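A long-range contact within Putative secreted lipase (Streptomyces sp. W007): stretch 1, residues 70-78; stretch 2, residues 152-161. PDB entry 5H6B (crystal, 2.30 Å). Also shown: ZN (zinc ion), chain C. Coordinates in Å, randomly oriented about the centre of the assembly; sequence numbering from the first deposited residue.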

ATOM      1  N   GLY A  70     -14.877 -10.609 -15.195  1.00 44.22           N
ATOM      2  CA  GLY A  70     -15.324 -11.911 -14.698  1.00 41.87           C
ATOM      3  C   GLY A  70     -14.728 -12.383 -13.377  1.00 42.66           C
ATOM      4  O   GLY A  70     -14.999 -13.509 -12.965  1.00 41.42           O
ATOM      5  N   VAL A  71     -13.946 -11.530 -12.699  1.00 42.27           N
ATOM      6  CA  VAL A  71     -13.370 -11.857 -11.387  1.00 41.66           C
ATOM      7  C   VAL A  71     -13.647 -10.708 -10.399  1.00 42.72           C
ATOM      8  O   VAL A  71     -12.734  -9.909 -10.082  1.00 42.40           O
ATOM      9  CB  VAL A  71     -11.835 -12.120 -11.481  1.00 44.27           C
ATOM     10  CG1 VAL A  71     -11.307 -12.668 -10.155  1.00 44.34           C
ATOM     11  CG2 VAL A  71     -11.508 -13.078 -12.627  1.00 42.37           C
ATOM     12  N   PRO A  72     -14.906 -10.600  -9.917  1.00 41.22           N
ATOM     13  CA  PRO A  72     -15.194  -9.630  -8.850  1.00 42.56           C
ATOM     14  C   PRO A  72     -14.468  -9.959  -7.537  1.00 43.20           C
ATOM     15  O   PRO A  72     -14.076 -11.113  -7.305  1.00 39.45           O
ATOM     16  CB  PRO A  72     -16.718  -9.737  -8.644  1.00 42.59           C
ATOM     17  CG  PRO A  72     -17.227 -10.558  -9.781  1.00 43.24           C
ATOM     18  CD  PRO A  72     -16.090 -11.417 -10.245  1.00 41.98           C
ATOM     19  N   PHE A  73     -14.278  -8.926  -6.716  1.00 42.67           N
ATOM     20  CA  PHE A  73     -13.636  -9.013  -5.405  1.00 41.56           C
ATOM     21  C   PHE A  73     -12.104  -9.116  -5.403  1.00 37.17           C
ATOM     22  O   PHE A  73     -11.493  -8.534  -4.533  1.00 36.24           O
ATOM     23  CB  PHE A  73     -14.251 -10.112  -4.538  1.00 46.40           C
ATOM     24  CG  PHE A  73     -15.732  -9.967  -4.351  1.00 51.50           C
ATOM     25  CD1 PHE A  73     -16.244  -8.875  -3.659  1.00 54.01           C
ATOM     26  CD2 PHE A  73     -16.621 -10.923  -4.861  1.00 54.89           C
ATOM     27  CE1 PHE A  73     -17.612  -8.726  -3.481  1.00 58.54           C
ATOM     28  CE2 PHE A  73     -17.991 -10.779  -4.700  1.00 53.49           C
ATOM     29  CZ  PHE A  73     -18.488  -9.682  -4.000  1.00 57.63           C
ATOM     30  N   PHE A  74     -11.502  -9.833  -6.355  1.00 35.67           N
ATOM     31  CA  PHE A  74     -10.072 -10.164  -6.347  1.00 35.42           C
ATOM     32  C   PHE A  74      -9.337  -9.419  -7.458  1.00 36.31           C
ATOM     33  O   PHE A  74      -9.331  -9.865  -8.609  1.00 35.36           O
ATOM     34  CB  PHE A  74      -9.861 -11.667  -6.512  1.00 38.57           C
ATOM     35  CG  PHE A  74     -10.723 -12.515  -5.606  1.00 39.25           C
ATOM     36  CD1 PHE A  74     -10.521 -12.515  -4.232  1.00 40.46           C
ATOM     37  CD2 PHE A  74     -11.738 -13.315  -6.133  1.00 38.72           C
ATOM     38  CE1 PHE A  74     -11.302 -13.308  -3.393  1.00 44.14           C
ATOM     39  CE2 PHE A  74     -12.522 -14.115  -5.309  1.00 39.83           C
ATOM     40  CZ  PHE A  74     -12.304 -14.119  -3.935  1.00 43.93           C
ATOM     41  N   HIS A  75      -8.740  -8.271  -7.116  1.00 35.31           N
ATOM     42  CA  HIS A  75      -8.092  -7.402  -8.113  1.00 35.83           C
ATOM     43  C   HIS A  75      -6.563  -7.453  -8.001  1.00 35.31           C
ATOM     44  O   HIS A  75      -6.029  -8.416  -7.458  1.00 37.18           O
ATOM     45  CB  HIS A  75      -8.646  -5.980  -7.998  1.00 35.26           C
ATOM     46  CG  HIS A  75     -10.133  -5.932  -7.872  1.00 33.19           C
ATOM     47  ND1 HIS A  75     -10.957  -6.701  -8.654  1.00 34.25           N
ATOM     48  CD2 HIS A  75     -10.943  -5.192  -7.081  1.00 33.96           C
ATOM     49  CE1 HIS A  75     -12.217  -6.443  -8.348  1.00 36.65           C
ATOM     50  NE2 HIS A  75     -12.236  -5.533  -7.395  1.00 32.86           N
ATOM     51  N   GLY A  76      -5.865  -6.461  -8.550  1.00 34.93           N
ATOM     52  CA  GLY A  76      -4.418  -6.527  -8.687  1.00 35.91           C
ATOM     53  C   GLY A  76      -3.961  -7.590  -9.661  1.00 37.44           C
ATOM     54  O   GLY A  76      -2.863  -8.128  -9.514  1.00 36.81           O
ATOM     55  N   LEU A  77      -4.791  -7.891 -10.664  1.00 36.79           N
ATOM     56  CA  LEU A  77      -4.499  -8.949 -11.624  1.00 39.69           C
ATOM     57  C   LEU A  77      -4.087  -8.486 -13.017  1.00 39.26           C
ATOM     58  O   LEU A  77      -3.408  -9.223 -13.721  1.00 43.81           O
ATOM     59  CB  LEU A  77      -5.698  -9.881 -11.754  1.00 42.63           C
ATOM     60  CG  LEU A  77      -6.127 -10.592 -10.480  1.00 43.70           C
ATOM     61  CD1 LEU A  77      -7.275 -11.527 -10.812  1.00 44.18           C
ATOM     62  CD2 LEU A  77      -4.967 -11.347  -9.846  1.00 43.49           C
ATOM     63  N   GLY A  78      -4.491  -7.291 -13.420  1.00 39.87           N
ATOM     64  CA  GLY A  78      -4.068  -6.735 -14.688  1.00 41.36           C
ATOM     65  C   GLY A  78      -2.641  -6.188 -14.673  1.00 44.19           C
ATOM     66  O   GLY A  78      -1.959  -6.207 -13.637  1.00 42.02           O
ATOM     67  N   PHE A 152      -5.902 -17.695   1.433  1.00 38.04           N
ATOM     68  CA  PHE A 152      -6.705 -16.599   1.952  1.00 37.34           C
ATOM     69  C   PHE A 152      -7.774 -16.168   0.963  1.00 38.12           C
ATOM     70  O   PHE A 152      -8.754 -15.554   1.354  1.00 39.13           O
ATOM     71  CB  PHE A 152      -5.809 -15.398   2.299  1.00 37.55           C
ATOM     72  CG  PHE A 152      -4.851 -15.659   3.431  1.00 36.89           C
ATOM     73  CD1 PHE A 152      -5.225 -15.406   4.733  1.00 35.78           C
ATOM     74  CD2 PHE A 152      -3.565 -16.161   3.186  1.00 37.75           C
ATOM     75  CE1 PHE A 152      -4.356 -15.644   5.783  1.00 36.51           C
ATOM     76  CE2 PHE A 152      -2.687 -16.412   4.230  1.00 36.57           C
ATOM     77  CZ  PHE A 152      -3.081 -16.142   5.535  1.00 35.75           C
ATOM     78  N   PHE A 153      -7.565 -16.460  -0.316  1.00 40.43           N
ATOM     79  CA  PHE A 153      -8.447 -16.034  -1.400  1.00 42.36           C
ATOM     80  C   PHE A 153      -8.811 -17.245  -2.277  1.00 46.94           C
ATOM     81  O   PHE A 153      -8.581 -17.234  -3.484  1.00 46.92           O
ATOM     82  CB  PHE A 153      -7.752 -14.956  -2.247  1.00 40.20           C
ATOM     83  CG  PHE A 153      -7.264 -13.782  -1.449  1.00 40.22           C
ATOM     84  CD1 PHE A 153      -8.125 -12.745  -1.122  1.00 41.37           C
ATOM     85  CD2 PHE A 153      -5.949 -13.716  -1.029  1.00 39.51           C
ATOM     86  CE1 PHE A 153      -7.680 -11.664  -0.374  1.00 42.79           C
ATOM     87  CE2 PHE A 153      -5.492 -12.637  -0.279  1.00 40.89           C
ATOM     88  CZ  PHE A 153      -6.353 -11.609   0.048  1.00 40.87           C
ATOM     89  N   PRO A 154      -9.368 -18.304  -1.675  1.00 52.67           N
ATOM     90  CA  PRO A 154      -9.716 -19.436  -2.519  1.00 57.51           C
ATOM     91  C   PRO A 154     -10.896 -19.046  -3.418  1.00 60.11           C
ATOM     92  O   PRO A 154     -11.726 -18.196  -3.061  1.00 60.47           O
ATOM     93  CB  PRO A 154     -10.118 -20.504  -1.507  1.00 57.94           C
ATOM     94  CG  PRO A 154     -10.730 -19.719  -0.397  1.00 58.56           C
ATOM     95  CD  PRO A 154      -9.980 -18.412  -0.339  1.00 55.87           C
ATOM     96  N   GLY A 155     -10.948 -19.637  -4.592  1.00 60.53           N
ATOM     97  CA  GLY A 155     -11.955 -19.238  -5.556  1.00 64.01           C
ATOM     98  C   GLY A 155     -11.377 -18.345  -6.624  1.00 60.18           C
ATOM     99  O   GLY A 155     -11.906 -18.321  -7.731  1.00 64.17           O
ATOM    100  N   VAL A 156     -10.309 -17.606  -6.305  1.00 53.99           N
ATOM    101  CA  VAL A 156      -9.565 -16.873  -7.324  1.00 51.40           C
ATOM    102  C   VAL A 156      -8.659 -17.816  -8.147  1.00 49.11           C
ATOM    103  O   VAL A 156      -8.302 -17.485  -9.283  1.00 48.83           O
ATOM    104  CB  VAL A 156      -8.750 -15.677  -6.731  1.00 47.72           C
ATOM    105  CG1 VAL A 156      -7.353 -16.089  -6.267  1.00 45.25           C
ATOM    106  CG2 VAL A 156      -8.621 -14.569  -7.769  1.00 48.97           C
ATOM    107  N   GLU A 157      -8.277 -18.958  -7.574  1.00 49.25           N
ATOM    108  CA  GLU A 157      -7.299 -19.858  -8.206  1.00 54.80           C
ATOM    109  C   GLU A 157      -7.696 -20.298  -9.632  1.00 54.43           C
ATOM    110  O   GLU A 157      -6.876 -20.263 -10.562  1.00 53.05           O
ATOM    111  CB  GLU A 157      -7.050 -21.084  -7.323  1.00 57.26           C
ATOM    112  CG  GLU A 157      -5.871 -21.942  -7.782  1.00 62.54           C
ATOM    113  CD  GLU A 157      -5.517 -23.048  -6.796  1.00 67.00           C
ATOM    114  OE1 GLU A 157      -5.818 -22.917  -5.592  1.00 68.93           O
ATOM    115  OE2 GLU A 157      -4.924 -24.056  -7.226  1.00 72.28           O
ATOM    116  N   LYS A 158      -8.962 -20.666  -9.808  1.00 54.13           N
ATOM    117  CA  LYS A 158      -9.455 -21.087 -11.130  1.00 54.45           C
ATOM    118  C   LYS A 158      -9.409 -19.991 -12.206  1.00 50.58           C
ATOM    119  O   LYS A 158      -9.378 -20.310 -13.379  1.00 54.40           O
ATOM    120  CB  LYS A 158     -10.853 -21.717 -11.027  1.00 55.70           C
ATOM    121  CG  LYS A 158     -11.965 -20.766 -10.621  1.00 60.21           C
ATOM    122  CD  LYS A 158     -13.063 -21.489  -9.855  1.00 63.08           C
ATOM    123  CE  LYS A 158     -14.079 -20.522  -9.272  1.00 66.31           C
ATOM    124  NZ  LYS A 158     -14.534 -20.974  -7.929  1.00 71.68           N
ATOM    125  N   PHE A 159      -9.341 -18.715 -11.820  1.00 47.31           N
ATOM    126  CA  PHE A 159      -9.273 -17.617 -12.800  1.00 46.62           C
ATOM    127  C   PHE A 159      -7.900 -17.064 -13.108  1.00 44.94           C
ATOM    128  O   PHE A 159      -7.816 -16.036 -13.761  1.00 47.75           O
ATOM    129  CB  PHE A 159     -10.154 -16.465 -12.339  1.00 46.55           C
ATOM    130  CG  PHE A 159     -11.520 -16.894 -11.966  1.00 47.71           C
ATOM    131  CD1 PHE A 159     -12.343 -17.497 -12.914  1.00 49.40           C
ATOM    132  CD2 PHE A 159     -11.983 -16.736 -10.678  1.00 47.08           C
ATOM    133  CE1 PHE A 159     -13.615 -17.910 -12.579  1.00 49.48           C
ATOM    134  CE2 PHE A 159     -13.256 -17.145 -10.341  1.00 48.92           C
ATOM    135  CZ  PHE A 159     -14.077 -17.730 -11.291  1.00 48.23           C
ATOM    136  N   ILE A 160      -6.830 -17.724 -12.665  1.00 48.92           N
ATOM    137  CA  ILE A 160      -5.471 -17.184 -12.844  1.00 49.71           C
ATOM    138  C   ILE A 160      -4.482 -18.248 -13.294  1.00 49.93           C
ATOM    139  O   ILE A 160      -4.781 -19.435 -13.287  1.00 49.49           O
ATOM    140  CB  ILE A 160      -4.945 -16.460 -11.571  1.00 49.76           C
ATOM    141  CG1 ILE A 160      -4.945 -17.373 -10.336  1.00 52.75           C
ATOM    142  CG2 ILE A 160      -5.758 -15.197 -11.296  1.00 48.56           C
ATOM    143  CD1 ILE A 160      -3.593 -17.959 -10.004  1.00 57.99           C
ATOM    144  N   SER A 161      -3.313 -17.790 -13.720  1.00 49.15           N
ATOM    145  CA  SER A 161      -2.217 -18.674 -14.108  1.00 50.74           C
ATOM    146  C   SER A 161      -0.913 -17.930 -13.900  1.00 50.69           C
ATOM    147  O   SER A 161      -0.912 -16.750 -13.537  1.00 46.91           O
ATOM    148  CB  SER A 161      -2.348 -19.063 -15.589  1.00 50.90           C
ATOM    149  OG  SER A 161      -2.211 -17.923 -16.434  1.00 46.88           O
TER
HETATM  150 ZN    ZN C 302     -13.869  -4.243  -6.875  1.00 40.43          ZN

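No hydrogen bond crosses between these two stretches; the listed contacts are almost all between apolar side chains, and 356 Å² of surface is buried, summed over both sides. Along stretch 2, Phe-152 stays out of reach, and contact begins at Phe-153. Its side chain points toward stretch 1, and its CD1 lies 3.9 Å from CD1 of Phe-74, so two broad aromatic rings meet obliquely.

A type II beta turn then runs from Phe-153 to Val-156, closed by a weak hydrogen bond from Val-156 N to Phe-153 O (3.3 Å). Pro-154 suits the second position of the turn, where its phi of -70° is one the ring readily adopts; its side chain points away, and its carbonyl O comes 4.2 Å from CZ of Phe-74. Gly-155 takes a phi of 102°, at which a CB would be jammed against the preceding carbonyl oxygen, so glycine fits here on backbone grounds alone.

Val-156, the last residue of the turn, is buried and points its CB toward stretch 1. That CB sits over one face of the Phe-74 ring, 4.1 Å from the centroid, in a CH-pi interaction, while its CG2 reaches Phe-74 CB at 3.4 Å and Val-71 CG1 at 4.1 Å. The CG2 methyl alone lies against both residues; a small apolar side chain suits so close an approach. Phe-74, in turn, has the largest area covered by the opposing stretch.

Glu-157 and Lys-158 form a short 3-10 segment, exposed and out of reach, as suits charged side chains. A hydrogen bond from Phe-159 N to Val-156 O (3.0 Å) spans this segment, after which Phe-159 again points toward stretch 1. Though exposed overall, it packs its CB 3.7 Å from CG2 of buried Val-71. Finally, Ile-160 CG2 meets CD1 of buried Leu-77 at 4.0 Å, while the end of the isoleucine leads away. Both apolar residues thus suit their buried apolar partners, neither of which faces a polar group across the contact.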